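Local coordinates for glutathione S-transferase (Rhodospirillum rubrum F11, PDB 4O7H), which probably catalyses the conjugation of the glutathione thiol to electrophilic compounds, working as a dimer of two-domain subunits, at residues H7-A12 against K114-V119; A13-V18 against L159-I164; R104-P109 against S171-A176; A166-S171 against R201-E206. All coordinates share one frame; numbering follows the deposited sequence.

Interaction 1 (H7-A12 against K114-V119)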
# COMPACT_ATOMS: atom_id res chain seq x y z
N HIS A 7 0.16 -17.88 1.39
CA HIS A 7 -0.98 -18.64 1.85
C HIS A 7 -2.18 -18.25 1.06
O HIS A 7 -2.24 -17.15 0.49
CB HIS A 7 -1.20 -18.60 3.36
CG HIS A 7 -1.53 -17.28 3.93
ND1 HIS A 7 -2.76 -16.68 3.76
CD2 HIS A 7 -0.84 -16.49 4.80
CE1 HIS A 7 -2.80 -15.54 4.45
NE2 HIS A 7 -1.65 -15.41 5.09
N GLY A 8 -3.14 -19.15 0.98
CA GLY A 8 -4.29 -18.95 0.12
C GLY A 8 -5.19 -17.81 0.51
O GLY A 8 -5.96 -17.34 -0.34
N LEU A 9 -5.14 -17.33 1.75
CA LEU A 9 -6.01 -16.25 2.14
C LEU A 9 -5.44 -14.86 1.88
O LEU A 9 -6.04 -13.88 2.20
CB LEU A 9 -6.30 -16.38 3.64
CG LEU A 9 -7.08 -17.65 3.98
CD1 LEU A 9 -7.44 -17.57 5.45
CD2 LEU A 9 -8.36 -17.71 3.16
N SER A 10 -4.24 -14.79 1.32
CA SER A 10 -3.57 -13.51 1.14
C SER A 10 -3.78 -13.00 -0.28
O SER A 10 -3.31 -13.64 -1.21
CB SER A 10 -2.06 -13.70 1.33
OG SER A 10 -1.30 -12.52 0.90
N PRO A 11 -4.46 -11.85 -0.45
CA PRO A 11 -4.58 -11.32 -1.81
C PRO A 11 -3.26 -10.96 -2.43
O PRO A 11 -3.09 -11.15 -3.64
CB PRO A 11 -5.47 -10.10 -1.65
CG PRO A 11 -5.45 -9.78 -0.20
CD PRO A 11 -5.20 -11.03 0.53
N ALA A 12 -2.35 -10.42 -1.65
CA ALA A 12 -1.06 -10.06 -2.19
C ALA A 12 -0.27 -11.27 -2.67
O ALA A 12 0.40 -11.24 -3.69
CB ALA A 12 -0.25 -9.30 -1.16
N LYS A 114 -15.25 -14.42 7.37
CA LYS A 114 -15.77 -15.66 6.78
C LYS A 114 -14.77 -16.73 6.48
O LYS A 114 -15.13 -17.91 6.34
CB LYS A 114 -16.55 -15.32 5.51
CG LYS A 114 -17.75 -14.47 5.87
CD LYS A 114 -18.65 -14.26 4.70
CE LYS A 114 -19.37 -15.54 4.34
NZ LYS A 114 -20.42 -15.21 3.34
N LEU A 115 -13.49 -16.36 6.34
CA LEU A 115 -12.51 -17.32 5.99
C LEU A 115 -11.51 -17.54 7.11
O LEU A 115 -11.35 -18.68 7.58
CB LEU A 115 -11.80 -16.90 4.70
CG LEU A 115 -12.74 -16.75 3.52
CD1 LEU A 115 -11.96 -16.38 2.26
CD2 LEU A 115 -13.55 -18.02 3.29
N LEU A 116 -10.83 -16.49 7.55
CA LEU A 116 -9.79 -16.65 8.55
C LEU A 116 -10.39 -17.19 9.85
O LEU A 116 -9.82 -18.08 10.45
CB LEU A 116 -9.02 -15.34 8.82
CG LEU A 116 -7.92 -15.56 9.88
CD1 LEU A 116 -6.87 -16.57 9.43
CD2 LEU A 116 -7.27 -14.24 10.28
N LYS A 117 -11.55 -16.68 10.25
CA LYS A 117 -12.09 -17.09 11.54
C LYS A 117 -12.40 -18.55 11.58
O LYS A 117 -12.28 -19.18 12.63
CB LYS A 117 -13.31 -16.28 11.92
CG LYS A 117 -12.92 -14.96 12.56
CD LYS A 117 -14.01 -14.41 13.46
CE LYS A 117 -14.08 -12.91 13.31
NZ LYS A 117 -14.89 -12.21 14.34
N ARG A 118 -12.79 -19.10 10.44
CA ARG A 118 -13.08 -20.52 10.38
C ARG A 118 -11.80 -21.33 10.36
O ARG A 118 -11.74 -22.44 10.91
CB ARG A 118 -13.95 -20.83 9.17
CG ARG A 118 -15.35 -20.24 9.28
CD ARG A 118 -16.20 -20.69 8.11
NE ARG A 118 -16.14 -22.14 7.91
CZ ARG A 118 -16.68 -22.77 6.87
NH1 ARG A 118 -17.34 -22.07 5.96
NH2 ARG A 118 -16.58 -24.08 6.75
N VAL A 119 -10.75 -20.79 9.74
CA VAL A 119 -9.48 -21.47 9.75
C VAL A 119 -8.87 -21.59 11.16
O VAL A 119 -8.30 -22.62 11.48
CB VAL A 119 -8.46 -20.81 8.79
CG1 VAL A 119 -7.10 -21.43 8.98
CG2 VAL A 119 -8.92 -20.97 7.36
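Leu9 pushes its two methyl groups against one side of the last turns of helix 85-119, where Leu115, Leu116 and Val119 receive them. CD2 of Leu9 lies 3.9 Å from CB of Leu115 and just as near that residue's CD1, the two side chains meeting at a slant. The other branch serves two neighbours: CD1 of Leu9 sits 4.0 Å from CA of Leu116. The same methyl, Leu9 CD1, is 4.2 Å from CG2 of Val119. Leu116 sends CG away from its backbone N (chi1 -179°), which brings its own CD1 methyl round beside the Leu9 tip. Cut back to alanine, Leu9 is likely to leave a gap on this flank of the helix, with Leu115, Leu116 and Val119 all missing their shared partner.

The loop carrying Leu9 is a type I turn from His7 to Ser10, closed by the 3.2 Å bond from Ser10 N to His7 O; a weak bond from Leu9 N to His7 ND1 runs in the plane of the imidazole. Cytosolic transferases of this superfamily commonly keep the residue that acts on the glutathione thiol between the first strand and first helix, the place this turn occupies. Across to 114-119 the contact is aliphatic throughout, so shape and exclusion of water hold it together, with no directional bond to fix its register.

Interaction 2 (A13-V18 against L159-I164)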
# COMPACT_ATOMS: atom_id res chain seq x y z
N ALA A 13 -0.34 -12.34 -1.90
CA ALA A 13 0.35 -13.56 -2.29
C ALA A 13 -0.27 -14.18 -3.51
O ALA A 13 0.46 -14.63 -4.41
CB ALA A 13 0.42 -14.54 -1.12
N ARG A 14 -1.60 -14.15 -3.60
CA ARG A 14 -2.26 -14.60 -4.82
C ARG A 14 -1.75 -13.82 -6.00
O ARG A 14 -1.44 -14.39 -7.06
CB ARG A 14 -3.77 -14.52 -4.70
CG ARG A 14 -4.42 -15.55 -3.77
CD ARG A 14 -5.97 -15.52 -3.83
NE ARG A 14 -6.46 -16.66 -3.06
CZ ARG A 14 -7.46 -17.46 -3.40
NH1 ARG A 14 -8.22 -17.20 -4.45
NH2 ARG A 14 -7.69 -18.54 -2.66
N LYS A 15 -1.70 -12.50 -5.85
CA LYS A 15 -1.21 -11.65 -6.93
C LYS A 15 0.17 -12.02 -7.41
O LYS A 15 0.44 -12.09 -8.61
CB LYS A 15 -1.28 -10.16 -6.58
CG LYS A 15 -0.36 -9.34 -7.48
CD LYS A 15 -0.69 -7.90 -7.47
CE LYS A 15 -0.48 -7.29 -6.15
NZ LYS A 15 -0.78 -5.85 -6.33
N VAL A 16 1.10 -12.26 -6.49
CA VAL A 16 2.44 -12.63 -6.88
C VAL A 16 2.48 -13.99 -7.60
O VAL A 16 3.17 -14.15 -8.60
CB VAL A 16 3.40 -12.57 -5.67
CG1 VAL A 16 4.78 -13.06 -6.05
CG2 VAL A 16 3.57 -11.12 -5.15
N ARG A 17 1.68 -14.95 -7.15
CA ARG A 17 1.61 -16.21 -7.81
C ARG A 17 1.15 -16.03 -9.27
O ARG A 17 1.70 -16.64 -10.18
CB ARG A 17 0.63 -17.19 -7.13
CG ARG A 17 1.06 -17.63 -5.75
CD ARG A 17 0.14 -18.71 -5.25
NE ARG A 17 0.48 -19.99 -5.90
CZ ARG A 17 -0.18 -21.12 -5.62
NH1 ARG A 17 -1.20 -21.11 -4.78
NH2 ARG A 17 0.23 -22.28 -6.14
N VAL A 18 0.09 -15.26 -9.47
CA VAL A 18 -0.39 -14.97 -10.83
C VAL A 18 0.68 -14.27 -11.65
O VAL A 18 0.93 -14.63 -12.84
CB VAL A 18 -1.72 -14.22 -10.81
CG1 VAL A 18 -2.13 -13.82 -12.24
CG2 VAL A 18 -2.81 -15.03 -10.09
N LEU A 159 -3.15 -6.56 -20.45
CA LEU A 159 -3.33 -7.04 -19.10
C LEU A 159 -2.13 -6.56 -18.25
O LEU A 159 -0.97 -6.62 -18.68
CB LEU A 159 -3.46 -8.56 -19.09
CG LEU A 159 -3.70 -9.12 -17.68
CD1 LEU A 159 -4.79 -10.18 -17.64
CD2 LEU A 159 -2.41 -9.59 -17.10
N THR A 160 -2.43 -6.09 -17.02
CA THR A 160 -1.39 -5.54 -16.14
C THR A 160 -1.65 -5.98 -14.71
O THR A 160 -2.62 -6.70 -14.41
CB THR A 160 -1.39 -4.01 -16.14
OG1 THR A 160 -2.63 -3.52 -15.61
CG2 THR A 160 -1.15 -3.51 -17.54
N TYR A 161 -0.77 -5.51 -13.84
CA TYR A 161 -0.93 -5.74 -12.40
C TYR A 161 -2.30 -5.21 -11.95
O TYR A 161 -2.84 -5.63 -10.94
CB TYR A 161 0.16 -5.03 -11.62
CG TYR A 161 1.48 -5.75 -11.63
CD1 TYR A 161 1.55 -7.06 -11.20
CD2 TYR A 161 2.63 -5.14 -12.03
CE1 TYR A 161 2.75 -7.71 -11.18
CE2 TYR A 161 3.83 -5.80 -11.99
CZ TYR A 161 3.87 -7.10 -11.61
OH TYR A 161 5.08 -7.73 -11.60
N ALA A 162 -2.91 -4.26 -12.65
CA ALA A 162 -4.24 -3.83 -12.24
C ALA A 162 -5.25 -4.92 -12.30
O ALA A 162 -6.06 -5.13 -11.34
CB ALA A 162 -4.69 -2.65 -13.10
N ASP A 163 -5.31 -5.61 -13.43
CA ASP A 163 -6.24 -6.73 -13.57
C ASP A 163 -5.91 -7.85 -12.57
O ASP A 163 -6.81 -8.43 -11.93
CB ASP A 163 -6.13 -7.33 -14.97
CG ASP A 163 -6.37 -6.31 -16.06
OD1 ASP A 163 -7.56 -6.11 -16.43
OD2 ASP A 163 -5.35 -5.72 -16.53
N ILE A 164 -4.61 -8.10 -12.39
CA ILE A 164 -4.22 -9.20 -11.50
C ILE A 164 -4.66 -8.90 -10.06
O ILE A 164 -5.25 -9.73 -9.38
CB ILE A 164 -2.74 -9.44 -11.57
CG1 ILE A 164 -2.36 -9.97 -12.98
CG2 ILE A 164 -2.34 -10.51 -10.57
CD1 ILE A 164 -0.87 -9.97 -13.17
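This is a buried interdomain contact, in which helix 11-22 of the thioredoxin-like domain packs on the start of helix 161-175 in the all-helical domain of the glutathione transferase fold. That start carries the N-capping box and hydrophobic staple known from this family. Thr160 OG1 accepts from Ala162 N at 3.1 Å, and Asp163 OD2 returns the favour to Thr160 N at 3.0 Å, met on its anti side; Leu159 and Ile164 supply the apolar pair around the box.

Ile164 does most of the work across the interface. Its CG2 methyl enters between Lys15 and Val18, one helical turn apart, and lies 3.9 Å from Lys15 CG, whose chain crosses it nearly at right angles. Val18 instead runs past Ile164 in the opposite direction. With only a CB at Ile164, as in alanine, Val18 CG1 and Lys15 CG would probably lose the methyl that packs between them.

The extended start of Lys15 carries CD obliquely to the Tyr161 ring; the bend at chi3 (65°) then turns CE and NZ off toward Thr165 and Asp99. The tightest apolar approach, Val18 CG1 to Ile164 CG2, measures 3.7 Å.

Interaction 3 (R104-P109 against S171-A176)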
# COMPACT_ATOMS: atom_id res chain seq x y z
N ARG A 104 -9.69 -2.44 2.07
CA ARG A 104 -10.21 -1.99 3.35
C ARG A 104 -11.72 -2.14 3.44
O ARG A 104 -12.24 -2.43 4.53
CB ARG A 104 -9.78 -0.52 3.64
CG ARG A 104 -8.28 -0.43 3.91
CD ARG A 104 -7.77 -1.09 5.22
NE ARG A 104 -8.28 -0.41 6.43
CZ ARG A 104 -7.73 0.69 6.97
NH1 ARG A 104 -6.63 1.21 6.44
NH2 ARG A 104 -8.27 1.25 8.03
N GLU A 105 -12.41 -1.93 2.33
CA GLU A 105 -13.86 -1.86 2.31
C GLU A 105 -14.52 -3.22 2.14
O GLU A 105 -15.70 -3.39 2.49
CB GLU A 105 -14.33 -0.94 1.18
CG GLU A 105 -13.97 0.53 1.40
CD GLU A 105 -14.37 1.50 0.29
OE1 GLU A 105 -14.90 1.10 -0.76
OE2 GLU A 105 -14.18 2.73 0.48
N VAL A 106 -13.80 -4.18 1.56
CA VAL A 106 -14.37 -5.47 1.16
C VAL A 106 -13.52 -6.67 1.62
O VAL A 106 -13.95 -7.55 2.36
CB VAL A 106 -14.59 -5.49 -0.37
CG1 VAL A 106 -15.26 -6.81 -0.76
CG2 VAL A 106 -15.38 -4.29 -0.92
N THR A 107 -12.29 -6.77 1.12
CA THR A 107 -11.47 -7.92 1.40
C THR A 107 -11.18 -8.17 2.88
O THR A 107 -11.38 -9.29 3.40
CB THR A 107 -10.13 -7.83 0.66
OG1 THR A 107 -10.40 -7.46 -0.70
CG2 THR A 107 -9.45 -9.20 0.69
N GLU A 108 -10.72 -7.14 3.58
CA GLU A 108 -10.41 -7.30 4.99
C GLU A 108 -11.58 -7.81 5.79
O GLU A 108 -11.42 -8.82 6.45
CB GLU A 108 -9.88 -6.01 5.62
CG GLU A 108 -8.42 -5.83 5.38
CD GLU A 108 -7.81 -4.65 6.13
OE1 GLU A 108 -8.53 -3.87 6.76
OE2 GLU A 108 -6.59 -4.52 6.03
N PRO A 109 -12.74 -7.13 5.73
CA PRO A 109 -13.82 -7.68 6.56
C PRO A 109 -14.30 -9.07 6.11
O PRO A 109 -14.52 -9.94 6.94
CB PRO A 109 -14.90 -6.66 6.43
CG PRO A 109 -14.61 -5.86 5.20
CD PRO A 109 -13.11 -5.84 5.17
N SER A 171 -11.20 -12.91 -6.19
CA SER A 171 -11.17 -14.37 -6.08
C SER A 171 -11.41 -14.78 -4.65
O SER A 171 -11.99 -15.86 -4.38
CB SER A 171 -9.89 -14.97 -6.64
OG SER A 171 -8.74 -14.80 -5.83
N LEU A 172 -10.93 -13.97 -3.71
CA LEU A 172 -11.14 -14.31 -2.28
C LEU A 172 -12.58 -14.00 -1.86
O LEU A 172 -13.18 -14.80 -1.13
CB LEU A 172 -10.15 -13.59 -1.39
CG LEU A 172 -8.82 -14.31 -1.40
CD1 LEU A 172 -7.75 -13.31 -0.98
CD2 LEU A 172 -8.89 -15.54 -0.50
N ILE A 173 -13.17 -12.93 -2.39
CA ILE A 173 -14.59 -12.64 -2.15
C ILE A 173 -15.42 -13.77 -2.75
O ILE A 173 -16.40 -14.21 -2.13
CB ILE A 173 -15.05 -11.28 -2.71
CG1 ILE A 173 -14.06 -10.14 -2.31
CG2 ILE A 173 -16.44 -10.94 -2.22
CD1 ILE A 173 -13.56 -10.21 -0.87
N ASP A 174 -14.98 -14.29 -3.87
CA ASP A 174 -15.73 -15.35 -4.55
C ASP A 174 -15.57 -16.66 -3.79
O ASP A 174 -16.55 -17.41 -3.67
CB ASP A 174 -15.25 -15.48 -5.99
CG ASP A 174 -16.24 -16.15 -6.90
OD1 ASP A 174 -17.42 -15.87 -6.79
OD2 ASP A 174 -15.80 -16.91 -7.82
N TYR A 175 -14.39 -16.94 -3.25
CA TYR A 175 -14.20 -18.11 -2.40
C TYR A 175 -15.18 -18.12 -1.20
O TYR A 175 -15.70 -19.19 -0.81
CB TYR A 175 -12.73 -18.18 -1.95
CG TYR A 175 -12.33 -19.52 -1.43
CD1 TYR A 175 -12.74 -19.95 -0.18
CD2 TYR A 175 -11.54 -20.35 -2.20
CE1 TYR A 175 -12.36 -21.21 0.28
CE2 TYR A 175 -11.16 -21.62 -1.76
CZ TYR A 175 -11.60 -22.03 -0.51
OH TYR A 175 -11.22 -23.28 -0.05
N ALA A 176 -15.48 -16.93 -0.66
CA ALA A 176 -16.43 -16.74 0.41
C ALA A 176 -17.88 -16.74 -0.05
O ALA A 176 -18.79 -16.72 0.79
CB ALA A 176 -16.13 -15.45 1.17
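Ile173 reaches across to Val106 and Thr107 and meets both at roughly a right angle, touching with its CG1-CD1 branch. Its CB bond runs past the facing helix, but the chain bends back: CG1 stands anti to the carbonyl carbon, and a second turn (chi2 -42°) swings CD1 in toward 104-109. There the CD1 methyl of Ile173 lies 3.8 Å from CG1 of Val106, with Ile173 CG1 close behind at 3.9 Å from the same Val106 methyl.

The same CD1 also presses on backbone, standing 3.8 Å from CA of Thr107. That residue presents its hydroxyl on this side (chi1 -47°), and OG1 of Thr107 is 4.2 Å from the Ile173 methyl, a van der Waals neighbour and no more. The contact is therefore one isoleucine branch resting where two consecutive residues of the wider pi-type turn at 104-107 meet, just before the kink at Pro109.

Phe102 and Leu110 also touch Ile173, and Val137 of helix 127-150 covers Val106. On the far side of helix 85-119 the chemistry changes: Arg104 NE pairs with Glu108 OE1 at 3.5 Å, and Arg104 NH1 forms a salt bridge with Glu108 of the second subunit. Helix 85-119, with an apolar face turned to the central helix 161-175 and a charged one at the dimer interface, fits the helical bundle that makes up the C-terminal domain of glutathione transferases.

Interaction 4 (A166-S171 against R201-E206)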
# COMPACT_ATOMS: atom_id res chain seq x y z
N ALA A 166 -7.01 -6.72 -8.90
CA ALA A 166 -8.45 -6.70 -8.76
C ALA A 166 -9.04 -8.15 -8.76
O ALA A 166 -9.89 -8.50 -7.90
CB ALA A 166 -9.09 -5.89 -9.89
N ALA A 167 -8.55 -9.00 -9.66
CA ALA A 167 -9.06 -10.35 -9.81
C ALA A 167 -8.66 -11.18 -8.60
O ALA A 167 -9.42 -12.06 -8.16
CB ALA A 167 -8.55 -10.98 -11.11
N CYS A 168 -7.47 -10.92 -8.03
CA CYS A 168 -7.00 -11.73 -6.89
C CYS A 168 -7.84 -11.38 -5.66
O CYS A 168 -8.25 -12.27 -4.89
CB CYS A 168 -5.53 -11.58 -6.65
SG CYS A 168 -4.55 -12.50 -7.84
N HIS A 169 -8.14 -10.09 -5.46
CA HIS A 169 -9.04 -9.70 -4.37
C HIS A 169 -10.41 -10.34 -4.58
O HIS A 169 -10.95 -10.96 -3.67
CB HIS A 169 -9.14 -8.19 -4.33
CG HIS A 169 -8.08 -7.57 -3.48
ND1 HIS A 169 -6.86 -7.11 -3.95
CD2 HIS A 169 -8.06 -7.37 -2.16
CE1 HIS A 169 -6.19 -6.58 -2.94
NE2 HIS A 169 -6.87 -6.80 -1.84
N LEU A 170 -10.95 -10.22 -5.79
CA LEU A 170 -12.28 -10.74 -6.08
C LEU A 170 -12.33 -12.23 -5.93
O LEU A 170 -13.37 -12.79 -5.55
CB LEU A 170 -12.79 -10.29 -7.43
CG LEU A 170 -13.34 -8.86 -7.42
CD1 LEU A 170 -13.48 -8.31 -8.81
CD2 LEU A 170 -14.72 -8.85 -6.75
N SER A 171 -11.20 -12.91 -6.19
CA SER A 171 -11.17 -14.37 -6.08
C SER A 171 -11.41 -14.78 -4.65
O SER A 171 -11.99 -15.86 -4.38
CB SER A 171 -9.89 -14.97 -6.64
OG SER A 171 -8.74 -14.80 -5.83
N ARG A 201 -4.94 -20.71 -12.64
CA ARG A 201 -5.43 -22.07 -12.37
C ARG A 201 -5.20 -22.53 -10.92
O ARG A 201 -6.12 -23.06 -10.31
CB ARG A 201 -4.86 -23.08 -13.36
CG ARG A 201 -5.53 -24.44 -13.19
CD ARG A 201 -4.95 -25.52 -14.10
NE ARG A 201 -5.75 -25.68 -15.30
CZ ARG A 201 -5.54 -25.06 -16.47
NH1 ARG A 201 -4.50 -24.24 -16.65
NH2 ARG A 201 -6.38 -25.29 -17.48
N PRO A 202 -4.01 -22.34 -10.32
CA PRO A 202 -3.85 -22.79 -8.94
C PRO A 202 -4.80 -22.12 -7.94
O PRO A 202 -5.24 -22.70 -6.97
CB PRO A 202 -2.38 -22.40 -8.58
CG PRO A 202 -1.71 -22.25 -9.86
CD PRO A 202 -2.75 -21.79 -10.86
N LEU A 203 -5.14 -20.86 -8.19
CA LEU A 203 -6.09 -20.18 -7.31
C LEU A 203 -7.46 -20.83 -7.36
O LEU A 203 -8.21 -20.79 -6.39
CB LEU A 203 -6.27 -18.71 -7.71
CG LEU A 203 -5.17 -17.75 -7.31
CD1 LEU A 203 -3.82 -18.16 -7.85
CD2 LEU A 203 -5.55 -16.34 -7.78
N LEU A 204 -7.77 -21.42 -8.50
CA LEU A 204 -9.08 -22.08 -8.67
C LEU A 204 -9.11 -23.46 -8.12
O LEU A 204 -10.17 -23.89 -7.63
CB LEU A 204 -9.53 -22.10 -10.13
CG LEU A 204 -9.62 -20.72 -10.76
CD1 LEU A 204 -10.20 -20.90 -12.16
CD2 LEU A 204 -10.48 -19.78 -9.94
N THR A 205 -8.00 -24.17 -8.18
CA THR A 205 -8.00 -25.60 -7.79
C THR A 205 -7.63 -25.88 -6.35
O THR A 205 -8.03 -26.88 -5.77
CB THR A 205 -7.11 -26.42 -8.73
OG1 THR A 205 -5.76 -25.98 -8.65
CG2 THR A 205 -7.55 -26.26 -10.17
N GLU A 206 -6.84 -25.00 -5.75
CA GLU A 206 -6.42 -25.21 -4.37
C GLU A 206 -7.54 -24.79 -3.40
O GLU A 206 -8.41 -23.98 -3.72
CB GLU A 206 -5.07 -24.46 -4.13
CG GLU A 206 -3.94 -24.99 -4.98
CD GLU A 206 -2.61 -24.22 -4.80
OE1 GLU A 206 -2.55 -23.41 -3.84
OE2 GLU A 206 -1.70 -24.49 -5.60
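Ser171 holds OG between its backbone N and its carbonyl carbon (chi1 74°), while Cys168 and Leu203 both send their first side-chain atom beside the backbone N, anti to the carbonyl carbon; these first torsions direct hydroxyl, sulfur and leucine branch to one place, and chi2 of Leu203 (57°) sets which methyl leads. Leu203 points at helix 161-175 and puts its CD2 methyl against two residues on the same side of that helix, 4.0 Å from SG of Cys168 and also 4.0 Å from OG of Ser171. Its contact is thus made by a single branch, laid across a step of three residues.

The sulfur is an apolar neighbour for that methyl. The serine oxygen is polar, but it has been paid for in other directions: OG of Ser171 donates to O of Cys168 at 2.7 Å, tilted 25° from the carbonyl plane. This bond folds the hydroxyl back on its own helix and fixes its rotation. Arg14 NH1 gives the same oxygen a second bond, so the buried hydroxyl can tolerate a methyl beside it.

Helix 201-205 is little more than one turn, with Arg201 O accepting from Leu204 N at 2.9 Å and from Thr205 N at 3.1 Å. Around the contact, Arg14 and Val18 of helix 11-22 also lie on Cys168, and Tyr191 of helix 185-195 touches Ser171. The short C-terminal helix is thereby packed on the central helix 161-175, close to where the two domains meet.

Overall arrangement
Helix 161-175 is the common element of interactions 2, 3 and 4, meeting in turn helix 11-22, helix 85-119 and the short helix 201-205; interaction 1 links the other two long partners through the loop before helix 11-22. Interactions 2, 3 and 4 are buried, interaction 1 only partly so. All four are van der Waals packing across their segments, purely aliphatic in interaction 1 and with a hydroxyl among the touching groups in 3 and 4. Polar groups tie them together: Arg14 bonds Gly8 O of interaction 1 and Ser171, shared by interactions 3 and 4, while Arg17 of interaction 2 pairs with Glu206 of interaction 4. Interactions 1 and 2 join the two domains, whereas interaction 3, within the helical domain, borders the dimer interface.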